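Local coordinates for (S)-ureidoglycine--glyoxylate transaminase (Bacillus subtilis, PDB 3ISL), which catalyses the pyridoxal-phosphate-dependent transfer of an amino group from (S)-ureidoglycine to glyoxylate, giving oxalurate and glycine in purine catabolism, at residues Met142-Pro154 against Phe314-Cys326. Residues are numbered along the deposited sequence; the frame is centred on the assembly and turned at random.
With PLP (pyridoxal-5'-phosphate), chain C.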
ATOM      1  N   MET A 142       2.218 -19.945  10.469  1.00 23.07           N
ATOM      2  CA  MET A 142       3.648 -20.131  10.595  1.00 25.18           C
ATOM      3  C   MET A 142       4.496 -19.378   9.545  1.00 24.07           C
ATOM      4  O   MET A 142       4.053 -19.189   8.425  1.00 23.43           O
ATOM      5  CB  MET A 142       3.923 -21.621  10.441  1.00 25.69           C
ATOM      6  CG  MET A 142       5.103 -22.100  11.214  1.00 29.04           C
ATOM      7  SD  MET A 142       5.263 -23.874  10.861  1.00 34.39           S
ATOM      8  CE  MET A 142       6.963 -24.032  11.383  1.00 28.85           C
ATOM      9  N   VAL A 143       5.722 -18.993   9.921  1.00 24.49           N
ATOM     10  CA  VAL A 143       6.663 -18.329   9.009  1.00 23.69           C
ATOM     11  C   VAL A 143       7.441 -19.453   8.253  1.00 24.03           C
ATOM     12  O   VAL A 143       7.928 -20.395   8.867  1.00 24.87           O
ATOM     13  CB  VAL A 143       7.656 -17.416   9.752  1.00 23.55           C
ATOM     14  CG1 VAL A 143       8.632 -16.700   8.716  1.00 21.86           C
ATOM     15  CG2 VAL A 143       6.944 -16.387  10.616  1.00 25.09           C
ATOM     16  N   HIS A 144       7.506 -19.373   6.928  1.00 23.13           N
ATOM     17  CA  HIS A 144       8.368 -20.309   6.135  1.00 23.60           C
ATOM     18  C   HIS A 144       9.850 -20.087   6.383  1.00 23.65           C
ATOM     19  O   HIS A 144      10.606 -21.047   6.741  1.00 25.36           O
ATOM     20  CB  HIS A 144       8.048 -20.187   4.599  1.00 21.40           C
ATOM     21  CG  HIS A 144       8.678 -21.260   3.745  1.00 23.03           C
ATOM     22  ND1 HIS A 144       8.844 -21.106   2.384  1.00 17.79           N
ATOM     23  CD2 HIS A 144       9.246 -22.460   4.068  1.00 21.36           C
ATOM     24  CE1 HIS A 144       9.455 -22.179   1.892  1.00 21.35           C
ATOM     25  NE2 HIS A 144       9.665 -23.042   2.882  1.00 20.16           N
ATOM     26  N   GLY A 145      10.294 -18.854   6.163  1.00 23.21           N
ATOM     27  CA  GLY A 145      11.715 -18.510   6.332  1.00 24.12           C
ATOM     28  C   GLY A 145      11.807 -17.283   7.263  1.00 26.12           C
ATOM     29  O   GLY A 145      11.224 -16.221   6.963  1.00 22.92           O
ATOM     30  N   GLU A 146      12.508 -17.416   8.396  1.00 25.42           N
ATOM     31  CA  GLU A 146      12.710 -16.250   9.321  1.00 25.92           C
ATOM     32  C   GLU A 146      14.008 -15.601   8.970  1.00 26.87           C
ATOM     33  O   GLU A 146      15.079 -16.222   9.218  1.00 26.10           O
ATOM     34  CB  GLU A 146      12.951 -16.710  10.786  1.00 26.81           C
ATOM     35  CG  GLU A 146      11.743 -16.988  11.613  1.00 26.79           C
ATOM     36  CD  GLU A 146      11.013 -15.736  12.021  1.00 27.24           C
ATOM     37  OE1 GLU A 146      11.584 -14.636  11.938  1.00 24.32           O
ATOM     38  OE2 GLU A 146       9.866 -15.852  12.466  1.00 30.20           O
ATOM     39  N   THR A 147      13.956 -14.361   8.456  1.00 27.38           N
ATOM     40  CA  THR A 147      15.141 -13.665   8.099  1.00 29.28           C
ATOM     41  C   THR A 147      15.822 -13.219   9.349  1.00 27.97           C
ATOM     42  O   THR A 147      17.028 -12.997   9.307  1.00 28.37           O
ATOM     43  CB  THR A 147      14.902 -12.396   7.221  1.00 29.33           C
ATOM     44  OG1 THR A 147      13.933 -11.566   7.862  1.00 34.11           O
ATOM     45  CG2 THR A 147      14.379 -12.785   5.873  1.00 34.35           C
ATOM     46  N   SER A 148      15.067 -13.066  10.439  1.00 27.39           N
ATOM     47  CA  SER A 148      15.633 -12.604  11.696  1.00 26.21           C
ATOM     48  C   SER A 148      16.687 -13.597  12.197  1.00 24.72           C
ATOM     49  O   SER A 148      17.637 -13.224  12.829  1.00 24.56           O
ATOM     50  CB  SER A 148      14.515 -12.400  12.765  1.00 26.49           C
ATOM     51  OG  SER A 148      13.857 -13.650  13.060  1.00 25.04           O
ATOM     52  N   THR A 149      16.487 -14.871  11.933  1.00 25.43           N
ATOM     53  CA  THR A 149      17.386 -15.915  12.435  1.00 24.35           C
ATOM     54  C   THR A 149      18.122 -16.643  11.297  1.00 24.31           C
ATOM     55  O   THR A 149      19.079 -17.331  11.526  1.00 25.34           O
ATOM     56  CB  THR A 149      16.679 -16.919  13.367  1.00 23.87           C
ATOM     57  OG1 THR A 149      15.820 -17.803  12.639  1.00 23.43           O
ATOM     58  CG2 THR A 149      15.883 -16.195  14.522  1.00 25.36           C
ATOM     59  N   GLY A 150      17.691 -16.430  10.068  1.00 24.47           N
ATOM     60  CA  GLY A 150      18.258 -17.113   8.894  1.00 24.02           C
ATOM     61  C   GLY A 150      17.869 -18.576   8.719  1.00 24.04           C
ATOM     62  O   GLY A 150      18.564 -19.303   8.000  1.00 24.33           O
ATOM     63  N   ARG A 151      16.799 -19.031   9.379  1.00 24.09           N
ATOM     64  CA  ARG A 151      16.385 -20.439   9.293  1.00 24.59           C
ATOM     65  C   ARG A 151      15.169 -20.538   8.430  1.00 24.36           C
ATOM     66  O   ARG A 151      14.373 -19.638   8.419  1.00 22.87           O
ATOM     67  CB  ARG A 151      16.078 -21.059  10.678  1.00 24.05           C
ATOM     68  CG  ARG A 151      17.277 -21.039  11.629  1.00 27.37           C
ATOM     69  CD  ARG A 151      18.419 -21.915  11.110  1.00 28.86           C
ATOM     70  NE  ARG A 151      19.493 -21.271  10.365  1.00 36.53           N
ATOM     71  CZ  ARG A 151      20.209 -20.259  10.820  1.00 34.02           C
ATOM     72  NH1 ARG A 151      19.845 -19.751  11.961  1.00 36.89           N
ATOM     73  NH2 ARG A 151      21.225 -19.734  10.161  1.00 25.89           N
ATOM     74  N   ILE A 152      15.138 -21.598   7.629  1.00 24.30           N
ATOM     75  CA  ILE A 152      13.997 -21.995   6.851  1.00 24.02           C
ATOM     76  C   ILE A 152      13.454 -23.290   7.459  1.00 23.65           C
ATOM     77  O   ILE A 152      14.223 -24.213   7.843  1.00 23.54           O
ATOM     78  CB  ILE A 152      14.326 -22.074   5.315  1.00 23.64           C
ATOM     79  CG1 ILE A 152      13.050 -22.206   4.483  1.00 22.69           C
ATOM     80  CG2 ILE A 152      15.361 -23.093   4.987  1.00 22.88           C
ATOM     81  CD1 ILE A 152      13.305 -22.038   2.898  1.00 22.42           C
ATOM     82  N   HIS A 153      12.134 -23.322   7.591  1.00 23.84           N
ATOM     83  CA  HIS A 153      11.393 -24.451   8.245  1.00 23.96           C
ATOM     84  C   HIS A 153      10.704 -25.394   7.235  1.00 23.03           C
ATOM     85  O   HIS A 153      10.012 -24.890   6.341  1.00 22.82           O
ATOM     86  CB  HIS A 153      10.313 -23.877   9.163  1.00 24.93           C
ATOM     87  CG  HIS A 153       9.989 -24.776  10.298  1.00 27.29           C
ATOM     88  ND1 HIS A 153      10.285 -24.458  11.607  1.00 32.39           N
ATOM     89  CD2 HIS A 153       9.505 -26.035  10.315  1.00 25.75           C
ATOM     90  CE1 HIS A 153       9.955 -25.466  12.387  1.00 27.99           C
ATOM     91  NE2 HIS A 153       9.489 -26.439  11.626  1.00 31.46           N
ATOM     92  N   PRO A 154      10.896 -26.754   7.353  1.00 22.87           N
ATOM     93  CA  PRO A 154      10.138 -27.716   6.560  1.00 23.20           C
ATOM     94  C   PRO A 154       8.634 -27.554   6.809  1.00 23.92           C
ATOM     95  O   PRO A 154       8.174 -27.431   7.995  1.00 24.60           O
ATOM     96  CB  PRO A 154      10.641 -29.093   7.096  1.00 22.76           C
ATOM     97  CG  PRO A 154      12.043 -28.782   7.478  1.00 25.85           C
ATOM     98  CD  PRO A 154      11.951 -27.444   8.135  1.00 21.72           C
ATOM     99  N   PHE A 314      26.517 -17.979  11.928  1.00 28.09           N
ATOM    100  CA  PHE A 314      25.588 -18.322  12.991  1.00 28.27           C
ATOM    101  C   PHE A 314      24.599 -19.390  12.530  1.00 28.95           C
ATOM    102  O   PHE A 314      24.191 -19.424  11.339  1.00 26.25           O
ATOM    103  CB  PHE A 314      24.801 -17.064  13.378  1.00 28.56           C
ATOM    104  CG  PHE A 314      23.596 -17.309  14.269  1.00 27.95           C
ATOM    105  CD1 PHE A 314      23.759 -17.571  15.618  1.00 29.57           C
ATOM    106  CD2 PHE A 314      22.308 -17.240  13.750  1.00 28.26           C
ATOM    107  CE1 PHE A 314      22.631 -17.795  16.469  1.00 31.35           C
ATOM    108  CE2 PHE A 314      21.177 -17.436  14.577  1.00 32.63           C
ATOM    109  CZ  PHE A 314      21.328 -17.717  15.920  1.00 30.59           C
ATOM    110  N   GLY A 315      24.208 -20.260  13.470  1.00 28.46           N
ATOM    111  CA  GLY A 315      22.950 -20.970  13.287  1.00 30.74           C
ATOM    112  C   GLY A 315      23.089 -22.400  12.807  1.00 31.83           C
ATOM    113  O   GLY A 315      24.192 -22.821  12.404  1.00 31.53           O
ATOM    114  N   ASP A 316      21.967 -23.137  12.882  1.00 32.37           N
ATOM    115  CA  ASP A 316      21.891 -24.569  12.556  1.00 33.77           C
ATOM    116  C   ASP A 316      22.063 -24.696  11.042  1.00 33.89           C
ATOM    117  O   ASP A 316      21.188 -24.267  10.278  1.00 33.05           O
ATOM    118  CB  ASP A 316      20.515 -25.113  12.955  1.00 33.64           C
ATOM    119  CG  ASP A 316      20.474 -26.618  13.093  1.00 37.01           C
ATOM    120  OD1 ASP A 316      20.845 -27.363  12.149  1.00 38.34           O
ATOM    121  OD2 ASP A 316      20.020 -27.066  14.170  1.00 40.16           O
ATOM    122  N   ASP A 317      23.187 -25.303  10.639  1.00 34.56           N
ATOM    123  CA  ASP A 317      23.509 -25.521   9.226  1.00 34.66           C
ATOM    124  C   ASP A 317      22.470 -26.419   8.510  1.00 33.05           C
ATOM    125  O   ASP A 317      22.311 -26.325   7.313  1.00 35.42           O
ATOM    126  CB  ASP A 317      24.967 -26.032   9.034  1.00 34.47           C
ATOM    127  CG  ASP A 317      25.216 -27.427   9.639  1.00 40.01           C
ATOM    128  OD1 ASP A 317      24.297 -28.291   9.745  1.00 42.37           O
ATOM    129  OD2 ASP A 317      26.387 -27.685  10.026  1.00 44.23           O
ATOM    130  N   SER A 318      21.720 -27.238   9.220  1.00 31.21           N
ATOM    131  CA  SER A 318      20.762 -28.122   8.521  1.00 30.12           C
ATOM    132  C   SER A 318      19.498 -27.420   8.040  1.00 29.43           C
ATOM    133  O   SER A 318      18.831 -27.888   7.126  1.00 30.61           O
ATOM    134  CB  SER A 318      20.399 -29.346   9.365  1.00 30.12           C
ATOM    135  OG  SER A 318      19.761 -28.944  10.559  1.00 30.93           O
ATOM    136  N   CYS A 319      19.181 -26.286   8.617  1.00 27.34           N
ATOM    137  CA  CYS A 319      18.004 -25.563   8.192  1.00 27.02           C
ATOM    138  C   CYS A 319      18.420 -24.130   7.806  1.00 25.82           C
ATOM    139  O   CYS A 319      17.730 -23.183   8.161  1.00 26.75           O
ATOM    140  CB  CYS A 319      16.956 -25.558   9.330  1.00 26.45           C
ATOM    141  SG  CYS A 319      17.624 -24.827  10.916  1.00 28.64           S
ATOM    142  N   LYS A 320      19.514 -23.962   7.060  1.00 23.63           N
ATOM    143  CA  LYS A 320      19.958 -22.630   6.705  1.00 23.38           C
ATOM    144  C   LYS A 320      19.068 -22.073   5.573  1.00 23.44           C
ATOM    145  O   LYS A 320      18.949 -22.674   4.527  1.00 22.83           O
ATOM    146  CB  LYS A 320      21.388 -22.576   6.213  1.00 23.82           C
ATOM    147  CG  LYS A 320      21.817 -21.100   5.870  1.00 23.27           C
ATOM    148  CD  LYS A 320      23.244 -21.043   5.196  1.00 27.14           C
ATOM    149  CE  LYS A 320      23.553 -19.614   4.778  1.00 25.02           C
ATOM    150  NZ  LYS A 320      22.674 -19.203   3.616  1.00 25.39           N
ATOM    151  N   MET A 321      18.486 -20.914   5.790  1.00 23.13           N
ATOM    152  CA  MET A 321      17.761 -20.238   4.703  1.00 23.56           C
ATOM    153  C   MET A 321      18.737 -19.902   3.542  1.00 22.59           C
ATOM    154  O   MET A 321      19.746 -19.242   3.757  1.00 23.08           O
ATOM    155  CB  MET A 321      17.112 -18.954   5.241  1.00 23.54           C
ATOM    156  CG  MET A 321      15.999 -18.395   4.340  1.00 28.26           C
ATOM    157  SD  MET A 321      15.014 -17.006   5.040  1.00 34.76           S
ATOM    158  CE  MET A 321      16.002 -16.553   6.362  1.00 35.15           C
ATOM    159  N   PRO A 322      18.423 -20.294   2.304  1.00 23.48           N
ATOM    160  CA  PRO A 322      19.460 -20.115   1.240  1.00 25.54           C
ATOM    161  C   PRO A 322      19.748 -18.625   0.957  1.00 26.21           C
ATOM    162  O   PRO A 322      20.926 -18.261   0.737  1.00 26.18           O
ATOM    163  CB  PRO A 322      18.843 -20.800  -0.023  1.00 23.58           C
ATOM    164  CG  PRO A 322      17.802 -21.785   0.568  1.00 25.93           C
ATOM    165  CD  PRO A 322      17.214 -20.968   1.775  1.00 23.64           C
ATOM    166  N   VAL A 323      18.724 -17.793   1.124  1.00 24.37           N
ATOM    167  CA  VAL A 323      18.813 -16.367   0.728  1.00 24.48           C
ATOM    168  C   VAL A 323      19.273 -15.392   1.809  1.00 25.06           C
ATOM    169  O   VAL A 323      19.309 -14.183   1.576  1.00 25.63           O
ATOM    170  CB  VAL A 323      17.559 -15.874  -0.065  1.00 23.14           C
ATOM    171  CG1 VAL A 323      17.332 -16.794  -1.312  1.00 20.97           C
ATOM    172  CG2 VAL A 323      16.286 -15.871   0.823  1.00 23.14           C
ATOM    173  N   VAL A 324      19.700 -15.901   2.964  1.00 25.32           N
ATOM    174  CA  VAL A 324      20.232 -15.025   3.993  1.00 24.15           C
ATOM    175  C   VAL A 324      21.386 -15.787   4.553  1.00 25.26           C
ATOM    176  O   VAL A 324      21.317 -17.000   4.682  1.00 24.81           O
ATOM    177  CB  VAL A 324      19.152 -14.756   5.104  1.00 25.81           C
ATOM    178  CG1 VAL A 324      19.729 -14.030   6.287  1.00 26.50           C
ATOM    179  CG2 VAL A 324      17.982 -13.911   4.523  1.00 22.46           C
ATOM    180  N   THR A 325      22.426 -15.055   4.933  1.00 24.39           N
ATOM    181  CA  THR A 325      23.625 -15.636   5.480  1.00 24.06           C
ATOM    182  C   THR A 325      23.998 -14.811   6.691  1.00 23.08           C
ATOM    183  O   THR A 325      24.167 -13.592   6.574  1.00 22.74           O
ATOM    184  CB  THR A 325      24.726 -15.569   4.398  1.00 23.82           C
ATOM    185  OG1 THR A 325      24.337 -16.498   3.411  1.00 23.49           O
ATOM    186  CG2 THR A 325      26.154 -16.008   4.981  1.00 23.81           C
ATOM    187  N   CYS A 326      24.025 -15.450   7.851  1.00 23.16           N
ATOM    188  CA  CYS A 326      24.205 -14.766   9.134  1.00 24.65           C
ATOM    189  C   CYS A 326      25.662 -14.933   9.520  1.00 24.50           C
ATOM    190  O   CYS A 326      26.113 -16.056   9.798  1.00 24.29           O
ATOM    191  CB  CYS A 326      23.300 -15.393  10.236  1.00 25.65           C
ATOM    192  SG  CYS A 326      21.561 -15.344   9.846  1.00 26.43           S
TER
HETATM  193  N1  PLP C 419       7.421 -11.510   7.219  1.00 48.01           N
HETATM  194  C2  PLP C 419       8.800 -11.979   7.000  1.00 54.08           C
HETATM  195  C2A PLP C 419       9.228 -13.316   7.120  1.00 53.92           C
HETATM  196  C3  PLP C 419       9.832 -11.098   6.653  1.00 55.09           C
HETATM  197  O3  PLP C 419      11.114 -11.536   6.440  1.00 59.85           O
HETATM  198  C4  PLP C 419       9.618  -9.750   6.472  1.00 54.47           C
HETATM  199  C4A PLP C 419      10.822  -8.817   6.059  1.00 50.93           C
HETATM  200  C5  PLP C 419       8.329  -9.264   6.656  1.00 55.92           C
HETATM  201  C6  PLP C 419       7.230 -10.098   7.038  1.00 57.10           C
HETATM  202  C5A PLP C 419       8.157  -7.789   6.506  1.00 55.45           C
HETATM  203  O4P PLP C 419       7.181  -7.515   5.614  1.00 57.94           O
HETATM  204  P   PLP C 419       7.029  -5.961   5.371  1.00 55.59           P
HETATM  205  O1P PLP C 419       8.156  -5.160   6.011  1.00 48.93           O
HETATM  206  O2P PLP C 419       5.492  -5.722   5.959  1.00 47.17           O
HETATM  207  O3P PLP C 419       6.930  -5.685   3.716  1.00 53.58           O
HETATM  208  O   HOH W   1      20.899 -17.943   7.258  1.00 23.51           O
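The small two-stranded antiparallel hairpin 145-146/151-152, whose turn carries Thr147 of the cofactor pocket, is joined by the irregular segment leading into strand 324-328, with a single beta bridge between Arg151 and Lys320. Two backbone bonds flank that bridge: Met321 N donates to Gly150 O (2.7 Å) and Ile152 N to Cys319 O (3.1 Å). A water donating to both Gly150 O and Val324 O also bridges the segments, so one carbonyl is tied to two points of the facing segment. Met321 reaches into the hairpin with CG anti to its backbone N (chi1 -162°), laying SD 3.8 Å from Gly145 CA and CE 3.5 Å from Thr147 CA. Nearer the cofactor, the methyl Thr147 CG2 meets Val324 CG2 at 4.0 Å, while Thr147 OG1 is hydrogen-bonded to O3 of pyridoxal phosphate. Bends at chi2 (-65°) and chi3 bring the Arg151 guanidinium round to lie with one face over the Gly315-Asp316 peptide; its plane is turned 57° from the Phe314 ring, whose edge points at Thr149 O (CE2 to O 3.7 Å). Lys320 NZ turns back to the carbonyls of Met321 and Val324 and forms a salt bridge to Glu299. The contact thus joins the hairpin following strand 139-143 of the seven-stranded sheet to the 324-328/361-365 pair, with helix 288-308 against Pro322, Val323 and Thr325 and helix 96-107 against Val143 and Thr147.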